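Local coordinates for protein fructokinase (PDB 3LKI) that probably phosphorylates fructose, using ATP as phosphoryl donor, as a member of the PfkB sugar kinases with a ribokinase-like fold, at residues A40-A45 with A260-V265; A130-A135 with G160-F165; V193-S198 with L228-A233; L296-A301 with E321-I326. All blocks are in the same frame, centred on the assembly; numbering follows the deposited sequence.

Contact 1. Residues A40-A45 with A260-V265; sequences ANVAVA and AGDAFV. With ATP (adenosine-5'-triphosphate), chain E.
Asp262 OD2 takes the amide of Asn41: ND2 donates to it over 3.1 Å, and the N-H runs almost straight at the oxygen (171°). The oxygen lies in the plane of the Asn41 amide, whereas the nitrogen comes to OD2 on its anti side and 28° out of the carboxylate plane, the two flat groups being turned 42° against each other. Behind the polar ends the stems are close too, Asn41 CB sitting 3.6 Å from Asp262 CB, so carbon packing and a hydrogen bond act on the same pair. Val42, the next residue, is set across the Asp262 side chain. Its CG2, anti to the carbonyl carbon and beside the backbone N, rests 3.4 Å from Asp262 O and 3.8 Å from Asp262 CB, and it also reaches Val265 CG1 at 3.9 Å. Ala45 closes the far end, its CB lying 4.3 Å from Ala263 CA. With small residues there, the helix axes come within 7.9 Å. Everything that touches is buried, and His134 covers Val42 and Val265.

Gly261, next to the gripped aspartate, presents its backbone N to the nucleotide, making weak hydrogen bonds to O2G and O3B of ATP, and Phe264 packs on the ribose. A phosphate ion, probably from the crystallisation liquor, lies about 3 Å from the Asp262 side chain. A helix that opens with Ala-Gly-Asp and turns its N-terminal end, here Gly261 N, to the phosphates is consistent with the anion hole of PfkB-family kinases.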
# COMPACT_ATOMS: atom_id res chain seq x y z
N ALA B 40 9.42 5.04 -15.86
CA ALA B 40 8.97 3.73 -16.35
C ALA B 40 8.08 3.93 -17.56
O ALA B 40 8.18 3.20 -18.55
CB ALA B 40 8.22 2.97 -15.24
N ASN B 41 7.20 4.93 -17.48
CA ASN B 41 6.29 5.24 -18.58
C ASN B 41 7.09 5.61 -19.83
O ASN B 41 6.80 5.15 -20.92
CB ASN B 41 5.35 6.39 -18.21
CG ASN B 41 4.29 5.98 -17.19
OD1 ASN B 41 3.92 4.81 -17.11
ND2 ASN B 41 3.78 6.95 -16.43
N VAL B 42 8.11 6.44 -19.65
CA VAL B 42 8.94 6.87 -20.75
C VAL B 42 9.60 5.67 -21.43
O VAL B 42 9.61 5.56 -22.65
CB VAL B 42 10.02 7.87 -20.28
CG1 VAL B 42 11.02 8.14 -21.39
CG2 VAL B 42 9.35 9.18 -19.84
N ALA B 43 10.13 4.76 -20.61
CA ALA B 43 10.78 3.56 -21.12
C ALA B 43 9.84 2.74 -22.00
O ALA B 43 10.21 2.29 -23.09
CB ALA B 43 11.29 2.71 -19.96
N VAL B 44 8.61 2.53 -21.52
CA VAL B 44 7.64 1.74 -22.27
C VAL B 44 7.24 2.45 -23.56
O VAL B 44 7.06 1.81 -24.59
CB VAL B 44 6.39 1.42 -21.42
CG1 VAL B 44 5.30 0.80 -22.28
CG2 VAL B 44 6.77 0.45 -20.31
N ALA B 45 7.13 3.77 -23.50
CA ALA B 45 6.77 4.52 -24.68
C ALA B 45 7.85 4.34 -25.75
O ALA B 45 7.55 4.14 -26.92
CB ALA B 45 6.61 6.00 -24.34
N ALA B 260 0.54 11.48 -20.19
CA ALA B 260 0.62 12.22 -21.45
C ALA B 260 2.02 12.81 -21.64
O ALA B 260 2.63 12.65 -22.70
CB ALA B 260 -0.42 13.34 -21.47
N GLY B 261 2.51 13.48 -20.60
CA GLY B 261 3.83 14.09 -20.65
C GLY B 261 4.96 13.09 -20.83
O GLY B 261 5.91 13.35 -21.56
N ASP B 262 4.85 11.94 -20.17
CA ASP B 262 5.88 10.92 -20.27
C ASP B 262 5.93 10.35 -21.69
O ASP B 262 6.99 10.02 -22.19
CB ASP B 262 5.64 9.78 -19.27
CG ASP B 262 5.66 10.26 -17.82
OD1 ASP B 262 6.50 11.13 -17.48
OD2 ASP B 262 4.84 9.75 -17.04
N ALA B 263 4.76 10.24 -22.32
CA ALA B 263 4.67 9.74 -23.68
C ALA B 263 5.39 10.72 -24.59
O ALA B 263 6.12 10.32 -25.50
CB ALA B 263 3.22 9.61 -24.09
N PHE B 264 5.15 12.01 -24.35
CA PHE B 264 5.77 13.08 -25.12
C PHE B 264 7.29 12.91 -25.00
O PHE B 264 8.00 12.88 -26.00
CB PHE B 264 5.37 14.45 -24.56
CG PHE B 264 5.99 15.62 -25.28
CD1 PHE B 264 5.37 16.16 -26.40
CD2 PHE B 264 7.18 16.18 -24.84
CE1 PHE B 264 5.93 17.24 -27.07
CE2 PHE B 264 7.75 17.27 -25.50
CZ PHE B 264 7.12 17.80 -26.62
N VAL B 265 7.77 12.78 -23.76
CA VAL B 265 9.20 12.61 -23.52
C VAL B 265 9.69 11.37 -24.24
O VAL B 265 10.76 11.37 -24.84
CB VAL B 265 9.52 12.50 -22.02
CG1 VAL B 265 11.00 12.13 -21.82
CG2 VAL B 265 9.21 13.83 -21.32
PG ATP E . 1.85 14.66 -16.96
O1G ATP E . 2.54 15.44 -15.87
O2G ATP E . 2.59 13.39 -17.34
O3G ATP E . 0.41 14.34 -16.53
PB ATP E . 1.99 17.24 -18.38
O1B ATP E . 0.87 18.02 -17.70
O2B ATP E . 3.42 17.48 -18.05
O3B ATP E . 1.83 15.63 -18.23
PA ATP E . 0.71 18.15 -20.86
O1A ATP E . -0.69 17.76 -20.45
O2A ATP E . 1.12 19.59 -20.88
O3A ATP E . 1.82 17.37 -19.96
O5' ATP E . 1.57 17.23 -22.24
C5' ATP E . 2.13 16.17 -22.96
C4' ATP E . 2.11 16.48 -24.44
O4' ATP E . 1.02 15.62 -24.79
C3' ATP E . 1.56 17.86 -24.91
O3' ATP E . 2.56 18.84 -25.09
C2' ATP E . 0.84 17.48 -26.14
O2' ATP E . 1.76 17.39 -27.26
C1' ATP E . 0.18 16.18 -25.80
N9 ATP E . -1.22 16.48 -25.24
C8 ATP E . -1.66 16.51 -23.92
N7 ATP E . -2.99 16.82 -23.83
C5 ATP E . -3.43 16.99 -25.07
C6 ATP E . -4.73 17.32 -25.74
N6 ATP E . -5.83 17.53 -24.98
N1 ATP E . -4.78 17.41 -27.15
C2 ATP E . -3.67 17.20 -27.97
N3 ATP E . -2.44 16.89 -27.42
C4 ATP E . -2.27 16.77 -26.02

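Contact 2. Residues A130-A135 with G160-F165; sequences ALIFHA and GAIVSF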
# COMPACT_ATOMS: atom_id res chain seq x y z
N ALA B 130 24.71 3.44 -23.30
CA ALA B 130 23.72 4.51 -23.26
C ALA B 130 24.04 5.78 -24.04
O ALA B 130 25.12 6.36 -23.93
CB ALA B 130 23.44 4.88 -21.81
N LEU B 131 23.06 6.20 -24.83
CA LEU B 131 23.19 7.43 -25.61
C LEU B 131 22.44 8.51 -24.84
O LEU B 131 22.75 9.70 -24.95
CB LEU B 131 22.54 7.25 -26.99
CG LEU B 131 22.44 8.52 -27.85
CD1 LEU B 131 23.82 9.12 -28.04
CD2 LEU B 131 21.81 8.18 -29.20
N ILE B 132 21.47 8.08 -24.03
CA ILE B 132 20.66 8.99 -23.24
C ILE B 132 20.34 8.42 -21.85
O ILE B 132 20.09 7.23 -21.69
CB ILE B 132 19.31 9.29 -23.95
CG1 ILE B 132 19.56 9.93 -25.32
CG2 ILE B 132 18.46 10.20 -23.08
CD1 ILE B 132 18.30 10.06 -26.19
N PHE B 133 20.37 9.29 -20.84
CA PHE B 133 20.06 8.92 -19.47
C PHE B 133 18.91 9.84 -19.06
O PHE B 133 19.07 11.06 -19.04
CB PHE B 133 21.27 9.16 -18.56
CG PHE B 133 21.01 8.85 -17.10
CD1 PHE B 133 21.27 7.59 -16.58
CD2 PHE B 133 20.51 9.83 -16.26
CE1 PHE B 133 21.04 7.31 -15.23
CE2 PHE B 133 20.27 9.57 -14.91
CZ PHE B 133 20.54 8.30 -14.40
N HIS B 134 17.76 9.27 -18.76
CA HIS B 134 16.60 10.08 -18.39
C HIS B 134 16.17 9.88 -16.96
O HIS B 134 16.11 8.75 -16.47
CB HIS B 134 15.42 9.79 -19.31
CG HIS B 134 14.19 10.59 -18.99
ND1 HIS B 134 13.14 10.08 -18.26
CD2 HIS B 134 13.89 11.88 -19.23
CE1 HIS B 134 12.24 11.03 -18.06
NE2 HIS B 134 12.67 12.13 -18.64
N ALA B 135 15.88 10.99 -16.28
CA ALA B 135 15.46 10.94 -14.88
C ALA B 135 14.41 11.99 -14.54
O ALA B 135 14.13 12.90 -15.33
CB ALA B 135 16.67 11.08 -13.97
N GLY B 160 29.37 9.93 -21.98
CA GLY B 160 28.96 10.35 -23.31
C GLY B 160 27.49 10.17 -23.65
O GLY B 160 27.14 9.99 -24.81
N ALA B 161 26.63 10.21 -22.64
CA ALA B 161 25.21 10.10 -22.89
C ALA B 161 24.56 11.45 -22.60
O ALA B 161 25.01 12.20 -21.73
CB ALA B 161 24.58 9.04 -22.00
N ILE B 162 23.53 11.77 -23.36
CA ILE B 162 22.79 13.00 -23.19
C ILE B 162 21.98 12.83 -21.92
O ILE B 162 21.40 11.76 -21.69
CB ILE B 162 21.82 13.20 -24.38
CG1 ILE B 162 22.63 13.46 -25.66
CG2 ILE B 162 20.83 14.31 -24.08
CD1 ILE B 162 21.80 13.47 -26.92
N VAL B 163 21.94 13.85 -21.07
CA VAL B 163 21.17 13.74 -19.84
C VAL B 163 19.85 14.49 -19.97
O VAL B 163 19.82 15.71 -20.14
CB VAL B 163 21.94 14.28 -18.62
CG1 VAL B 163 21.07 14.17 -17.36
CG2 VAL B 163 23.25 13.50 -18.45
N SER B 164 18.77 13.73 -19.89
CA SER B 164 17.42 14.27 -20.01
C SER B 164 16.77 14.30 -18.63
O SER B 164 16.82 13.32 -17.90
CB SER B 164 16.60 13.41 -20.96
OG SER B 164 15.22 13.74 -20.89
N PHE B 165 16.16 15.43 -18.30
CA PHE B 165 15.51 15.60 -17.01
C PHE B 165 14.12 16.21 -17.13
O PHE B 165 13.97 17.35 -17.58
CB PHE B 165 16.40 16.47 -16.10
CG PHE B 165 15.87 16.63 -14.69
CD1 PHE B 165 15.55 15.52 -13.91
CD2 PHE B 165 15.72 17.89 -14.13
CE1 PHE B 165 15.10 15.67 -12.59
CE2 PHE B 165 15.28 18.05 -12.81
CZ PHE B 165 14.96 16.94 -12.04
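Ile132 runs beside Ile162 on the neighbouring strand, and its side chain can be followed outward against that partner. CB starts 3.9 Å from Ile162 O. The CG2 branch, anti to the backbone N, lies 3.6 Å from the same Ile162 O and leans toward Ser164 CB. CG1 turns the other way and lies 4.1 Å from Ile162 CB, while CD1 at the tip continues in the same direction as the Ile162 chain. Both isoleucines hold CG1 beside the backbone N (chi1 -60° and -68°), which is why they stand side by side, pointing the same way, rather than crossing. Phe272 of helix 260-275 packs on Ile132 from that side.

Beneath them the backbones form a parallel ladder of four hydrogen bonds: Ile162 N to Leu131 O (2.7 Å), Phe133 N to Ile162 O (2.8 Å), Ser164 N to Phe133 O and Ala135 N to Ser164 O. Ala161 adds its methyl at the beginning of the pairing, CB lying 3.3 Å from Ala130 O.

The other face of the sheet carries Phe133, Val163 and Phe165, all three against Met153 of helix 143-158. At the far end Phe165 lays CD1 3.3 Å from Ala135 O. Gly160, with its positive phi, ends that helix in a Schellman motif just ahead of the second strand. Strand 130-136, helix 143-158 and strand 162-166 thus make a classical beta-alpha-beta crossover in the central sheet of the Rossmann-like ribokinase fold.

Contact 3. Residues V193-S198 with L228-A233; sequences VVKLSS and LVTDAA. With ATP (adenosine-5'-triphosphate), chain E.
Lys195 and Thr230 lie diagonally across paired parallel strands, on the same face, and both turn to the ATP phosphates. The lysine runs out with CG anti to the backbone N, bends once at chi2 (-89°) and is straight from there to NZ, which donates to ATP O2B at 2.8 Å. Thr230 crosses this chain at about a right angle, its CG2 lying 4.0 Å from Lys195 CE. Its OG1 makes a weak bond of 3.3 Å to ATP O2A, an oxygen whose place is less certain. Further along, Ala233 CB touches the adenine at C6.

Behind this first shell lies the backbone pairing. Leu228 N binds Val194 O, Leu196 N meets Leu228 O at 2.7 Å with a nearly straight N-H (176°), and Thr230 N binds Leu196 O at 2.8 Å. Where the strands end, Ser198 N gives a weak bond to Thr230 O, and Ser197 N-caps the helix that follows. Leu228 shares the Lys195 face of the sheet and packs on Phe264 and Met268 of helix 260-275, whereas Leu196 and Val229 lie on the other face, against helix 198-207. A long, weak ion pair links Lys195 to Asp166.

Nucleotide phosphates held at the C-terminal ends of adjacent parallel strands mark the ATP site of the ribokinase-like fold.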
# COMPACT_ATOMS: atom_id res chain seq x y z
N VAL B 193 18.96 18.33 -21.48
CA VAL B 193 17.60 18.55 -21.95
C VAL B 193 16.67 18.60 -20.75
O VAL B 193 16.66 17.68 -19.92
CB VAL B 193 17.15 17.42 -22.89
CG1 VAL B 193 15.71 17.64 -23.33
CG2 VAL B 193 18.09 17.35 -24.10
N VAL B 194 15.91 19.68 -20.64
CA VAL B 194 14.98 19.84 -19.54
C VAL B 194 13.54 20.00 -20.02
O VAL B 194 13.27 20.74 -20.97
CB VAL B 194 15.35 21.06 -18.65
CG1 VAL B 194 14.30 21.28 -17.59
CG2 VAL B 194 16.71 20.83 -18.01
N LYS B 195 12.64 19.29 -19.36
CA LYS B 195 11.23 19.35 -19.70
C LYS B 195 10.46 19.80 -18.46
O LYS B 195 10.57 19.20 -17.40
CB LYS B 195 10.74 17.98 -20.19
CG LYS B 195 9.29 17.93 -20.66
CD LYS B 195 8.36 17.61 -19.52
CE LYS B 195 6.95 17.29 -20.01
NZ LYS B 195 6.06 17.00 -18.86
N LEU B 196 9.70 20.89 -18.61
CA LEU B 196 8.92 21.45 -17.52
C LEU B 196 7.49 21.73 -17.96
O LEU B 196 7.21 21.87 -19.15
CB LEU B 196 9.51 22.79 -17.06
CG LEU B 196 10.95 22.92 -16.59
CD1 LEU B 196 11.27 24.39 -16.39
CD2 LEU B 196 11.16 22.13 -15.30
N SER B 197 6.59 21.81 -16.98
CA SER B 197 5.20 22.12 -17.28
C SER B 197 5.08 23.62 -17.03
O SER B 197 5.96 24.21 -16.41
CB SER B 197 4.26 21.36 -16.33
OG SER B 197 4.38 21.87 -15.01
N SER B 198 4.00 24.23 -17.51
CA SER B 198 3.79 25.66 -17.32
C SER B 198 3.80 25.98 -15.83
O SER B 198 4.34 27.00 -15.40
CB SER B 198 2.44 26.09 -17.91
OG SER B 198 2.31 25.70 -19.26
N LEU B 228 11.95 22.48 -22.75
CA LEU B 228 10.61 22.32 -23.27
C LEU B 228 9.62 22.63 -22.15
O LEU B 228 9.72 22.06 -21.06
CB LEU B 228 10.39 20.90 -23.75
CG LEU B 228 11.50 20.35 -24.66
CD1 LEU B 228 11.22 18.91 -24.85
CD2 LEU B 228 11.56 21.07 -25.99
N VAL B 229 8.70 23.54 -22.41
CA VAL B 229 7.69 23.89 -21.42
C VAL B 229 6.34 23.48 -21.99
O VAL B 229 5.96 23.92 -23.07
CB VAL B 229 7.69 25.40 -21.14
CG1 VAL B 229 6.67 25.72 -20.08
CG2 VAL B 229 9.07 25.84 -20.71
N THR B 230 5.62 22.64 -21.26
CA THR B 230 4.32 22.17 -21.74
C THR B 230 3.12 22.75 -21.01
O THR B 230 3.25 23.57 -20.10
CB THR B 230 4.20 20.63 -21.66
OG1 THR B 230 4.27 20.22 -20.29
CG2 THR B 230 5.33 19.96 -22.45
N ASP B 231 1.96 22.28 -21.45
CA ASP B 231 0.64 22.61 -20.92
C ASP B 231 -0.26 21.72 -21.77
O ASP B 231 0.20 21.17 -22.76
CB ASP B 231 0.31 24.10 -21.10
CG ASP B 231 0.57 24.60 -22.50
OD1 ASP B 231 0.26 25.78 -22.77
OD2 ASP B 231 1.10 23.81 -23.32
N ALA B 232 -1.52 21.54 -21.37
CA ALA B 232 -2.45 20.66 -22.09
C ALA B 232 -2.42 20.71 -23.62
O ALA B 232 -1.41 20.36 -24.25
CB ALA B 232 -3.88 20.90 -21.60
N ALA B 233 -3.53 21.12 -24.22
CA ALA B 233 -3.62 21.19 -25.68
C ALA B 233 -2.89 22.41 -26.24
O ALA B 233 -2.74 22.56 -27.45
CB ALA B 233 -5.08 21.20 -26.10
PG ATP E . 1.85 14.66 -16.96
O1G ATP E . 2.54 15.44 -15.87
O2G ATP E . 2.59 13.39 -17.34
O3G ATP E . 0.41 14.34 -16.53
PB ATP E . 1.99 17.24 -18.38
O1B ATP E . 0.87 18.02 -17.70
O2B ATP E . 3.42 17.48 -18.05
O3B ATP E . 1.83 15.63 -18.23
PA ATP E . 0.71 18.15 -20.86
O1A ATP E . -0.69 17.76 -20.45
O2A ATP E . 1.12 19.59 -20.88
O3A ATP E . 1.82 17.37 -19.96
O5' ATP E . 1.57 17.23 -22.24
C5' ATP E . 2.13 16.17 -22.96
C4' ATP E . 2.11 16.48 -24.44
O4' ATP E . 1.02 15.62 -24.79
C3' ATP E . 1.56 17.86 -24.91
O3' ATP E . 2.56 18.84 -25.09
C2' ATP E . 0.84 17.48 -26.14
O2' ATP E . 1.76 17.39 -27.26
C1' ATP E . 0.18 16.18 -25.80
N9 ATP E . -1.22 16.48 -25.24
C8 ATP E . -1.66 16.51 -23.92
N7 ATP E . -2.99 16.82 -23.83
C5 ATP E . -3.43 16.99 -25.07
C6 ATP E . -4.73 17.32 -25.74
N6 ATP E . -5.83 17.53 -24.98
N1 ATP E . -4.78 17.41 -27.15
C2 ATP E . -3.67 17.20 -27.97
N3 ATP E . -2.44 16.89 -27.42
C4 ATP E . -2.27 16.77 -26.02

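Contact 4. Residues L296-A301 with E321-I326; sequences LRFAAA and EVLSLI. With ATP (adenosine-5'-triphosphate), chain E.
The helices carrying Phe298 and Val322 cross steeply, at 111° between their N-to-C directions and 9.4 Å between axes, coming nearest where Ala301 faces Val322. At that point Ala301 offers just a methyl: CB is 3.6 Å from Val322 CG1 and 3.7 Å from Ile326 CG1, lodged between two branched side chains one helical turn apart. Leu325 comes in beside them, its CD2 resting near Ala301 O.

Phe298 is the large group of the contact. With CG anti to the backbone N (chi1 178°), the ring swings over to the partner helix and puts one face under Val322. The CG1 methyl sits 3.9 Å from the ring centroid, 26° off the normal and displaced toward the rim, a CH-pi contact whose closest atom is Phe298 CE1. Leu323 CD2 approaches the same CE1 from a different direction, at the ring edge and close to its plane, 4.0 Å away. At the base of the Phe298 side chain, Ile326 CD1 comes to 3.7 Å from Phe298 CA. On the outer side, Ile326 CG2 lies 4.0 Å from Arg297 CD, so the arginine contributes its aliphatic part here.

Leu49 of helix 38-49 packs on both Phe298 and Val322, and Phe250 touches Arg297, Ala301 and Ile326. On another side of its helix, Ala300 borders the ATP ribose near O2'. Between the two segments the interaction is entirely apolar, so the C-terminal helix 319-328 is held onto helix 289-307 by the fit of methyls and one aromatic face, without directional polar bonds.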
# COMPACT_ATOMS: atom_id res chain seq x y z
N LEU B 296 9.89 17.68 -32.37
CA LEU B 296 8.87 17.94 -31.37
C LEU B 296 7.48 17.61 -31.93
O LEU B 296 6.58 17.27 -31.17
CB LEU B 296 8.93 19.40 -30.90
CG LEU B 296 10.25 19.81 -30.23
CD1 LEU B 296 10.18 21.27 -29.81
CD2 LEU B 296 10.52 18.91 -29.03
N ARG B 297 7.31 17.70 -33.25
CA ARG B 297 6.02 17.36 -33.85
C ARG B 297 5.75 15.87 -33.60
O ARG B 297 4.66 15.50 -33.17
CB ARG B 297 6.01 17.62 -35.37
CG ARG B 297 4.70 17.12 -36.03
CD ARG B 297 4.61 17.39 -37.54
NE ARG B 297 4.55 18.82 -37.84
CZ ARG B 297 5.57 19.51 -38.34
NH1 ARG B 297 6.72 18.90 -38.62
NH2 ARG B 297 5.44 20.82 -38.57
N PHE B 298 6.75 15.04 -33.87
CA PHE B 298 6.65 13.60 -33.63
C PHE B 298 6.33 13.35 -32.15
O PHE B 298 5.44 12.57 -31.82
CB PHE B 298 7.97 12.92 -34.00
CG PHE B 298 7.99 11.44 -33.76
CD1 PHE B 298 7.61 10.55 -34.76
CD2 PHE B 298 8.38 10.93 -32.52
CE1 PHE B 298 7.64 9.16 -34.53
CE2 PHE B 298 8.41 9.55 -32.29
CZ PHE B 298 8.04 8.67 -33.29
N ALA B 299 7.07 14.00 -31.25
CA ALA B 299 6.84 13.82 -29.82
C ALA B 299 5.41 14.20 -29.45
O ALA B 299 4.76 13.50 -28.68
CB ALA B 299 7.84 14.62 -28.99
N ALA B 300 4.93 15.30 -30.01
CA ALA B 300 3.57 15.77 -29.75
C ALA B 300 2.57 14.72 -30.24
O ALA B 300 1.54 14.50 -29.60
CB ALA B 300 3.32 17.11 -30.45
N ALA B 301 2.89 14.07 -31.35
CA ALA B 301 2.02 13.04 -31.91
C ALA B 301 1.91 11.86 -30.95
O ALA B 301 0.83 11.33 -30.74
CB ALA B 301 2.55 12.57 -33.25
N GLU B 321 1.54 3.91 -36.02
CA GLU B 321 0.39 4.72 -35.62
C GLU B 321 0.75 6.19 -35.45
O GLU B 321 -0.02 7.08 -35.84
CB GLU B 321 -0.19 4.16 -34.32
CG GLU B 321 -0.60 2.69 -34.42
CD GLU B 321 -1.11 2.14 -33.11
OE1 GLU B 321 -0.38 2.22 -32.10
OE2 GLU B 321 -2.24 1.61 -33.09
N VAL B 322 1.91 6.47 -34.86
CA VAL B 322 2.35 7.85 -34.68
C VAL B 322 2.55 8.50 -36.05
O VAL B 322 2.01 9.57 -36.32
CB VAL B 322 3.68 7.91 -33.88
CG1 VAL B 322 4.17 9.36 -33.80
CG2 VAL B 322 3.47 7.33 -32.50
N LEU B 323 3.31 7.84 -36.92
CA LEU B 323 3.56 8.36 -38.27
C LEU B 323 2.24 8.57 -39.04
O LEU B 323 2.10 9.54 -39.78
CB LEU B 323 4.49 7.42 -39.03
CG LEU B 323 5.90 7.24 -38.44
CD1 LEU B 323 6.70 6.25 -39.28
CD2 LEU B 323 6.60 8.59 -38.38
N SER B 324 1.29 7.66 -38.86
CA SER B 324 -0.00 7.79 -39.54
C SER B 324 -0.71 9.06 -39.11
O SER B 324 -1.25 9.79 -39.95
CB SER B 324 -0.92 6.59 -39.25
OG SER B 324 -0.48 5.46 -39.97
N LEU B 325 -0.73 9.32 -37.81
CA LEU B 325 -1.38 10.53 -37.29
C LEU B 325 -0.72 11.77 -37.90
O LEU B 325 -1.40 12.71 -38.30
CB LEU B 325 -1.27 10.59 -35.77
CG LEU B 325 -1.75 11.90 -35.13
CD1 LEU B 325 -3.21 12.12 -35.49
CD2 LEU B 325 -1.56 11.86 -33.62
N ILE B 326 0.61 11.75 -37.96
CA ILE B 326 1.36 12.87 -38.52
C ILE B 326 1.06 13.02 -40.01
O ILE B 326 0.85 14.13 -40.51
CB ILE B 326 2.88 12.67 -38.35
CG1 ILE B 326 3.25 12.64 -36.86
CG2 ILE B 326 3.64 13.78 -39.06
CD1 ILE B 326 4.73 12.36 -36.60
PG ATP E . 1.85 14.66 -16.96
O1G ATP E . 2.54 15.44 -15.87
O2G ATP E . 2.59 13.39 -17.34
O3G ATP E . 0.41 14.34 -16.53
PB ATP E . 1.99 17.24 -18.38
O1B ATP E . 0.87 18.02 -17.70
O2B ATP E . 3.42 17.48 -18.05
O3B ATP E . 1.83 15.63 -18.23
PA ATP E . 0.71 18.15 -20.86
O1A ATP E . -0.69 17.76 -20.45
O2A ATP E . 1.12 19.59 -20.88
O3A ATP E . 1.82 17.37 -19.96
O5' ATP E . 1.57 17.23 -22.24
C5' ATP E . 2.13 16.17 -22.96
C4' ATP E . 2.11 16.48 -24.44
O4' ATP E . 1.02 15.62 -24.79
C3' ATP E . 1.56 17.86 -24.91
O3' ATP E . 2.56 18.84 -25.09
C2' ATP E . 0.84 17.48 -26.14
O2' ATP E . 1.76 17.39 -27.26
C1' ATP E . 0.18 16.18 -25.80
N9 ATP E . -1.22 16.48 -25.24
C8 ATP E . -1.66 16.51 -23.92
N7 ATP E . -2.99 16.82 -23.83
C5 ATP E . -3.43 16.99 -25.07
C6 ATP E . -4.73 17.32 -25.74
N6 ATP E . -5.83 17.53 -24.98
N1 ATP E . -4.78 17.41 -27.15
C2 ATP E . -3.67 17.20 -27.97
N3 ATP E . -2.44 16.89 -27.42
C4 ATP E . -2.27 16.77 -26.02

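Contacts 2 and 3 lie in one mixed sheet, their centres about 18 Å apart, and strands 162-166 and 193-197 join them as neighbours, with probable backbone bonds from Phe165 to Val193 and Lys195. The centre of contact 1 lies about 15 Å from that of contact 2 and about 13 Å from that of contact 3, where helix 260-275 packs on that sheet: Val265 touches His134 and Phe264 meets Leu228. Contact 4 lies further out, its helix 289-307 backing Phe264. Along the chain contact 1 spans contacts 2 and 3, and contact 4 follows them all. Contacts 1, 3 and 4 all touch ATP, so the nucleotide site draws together distant parts of the sequence.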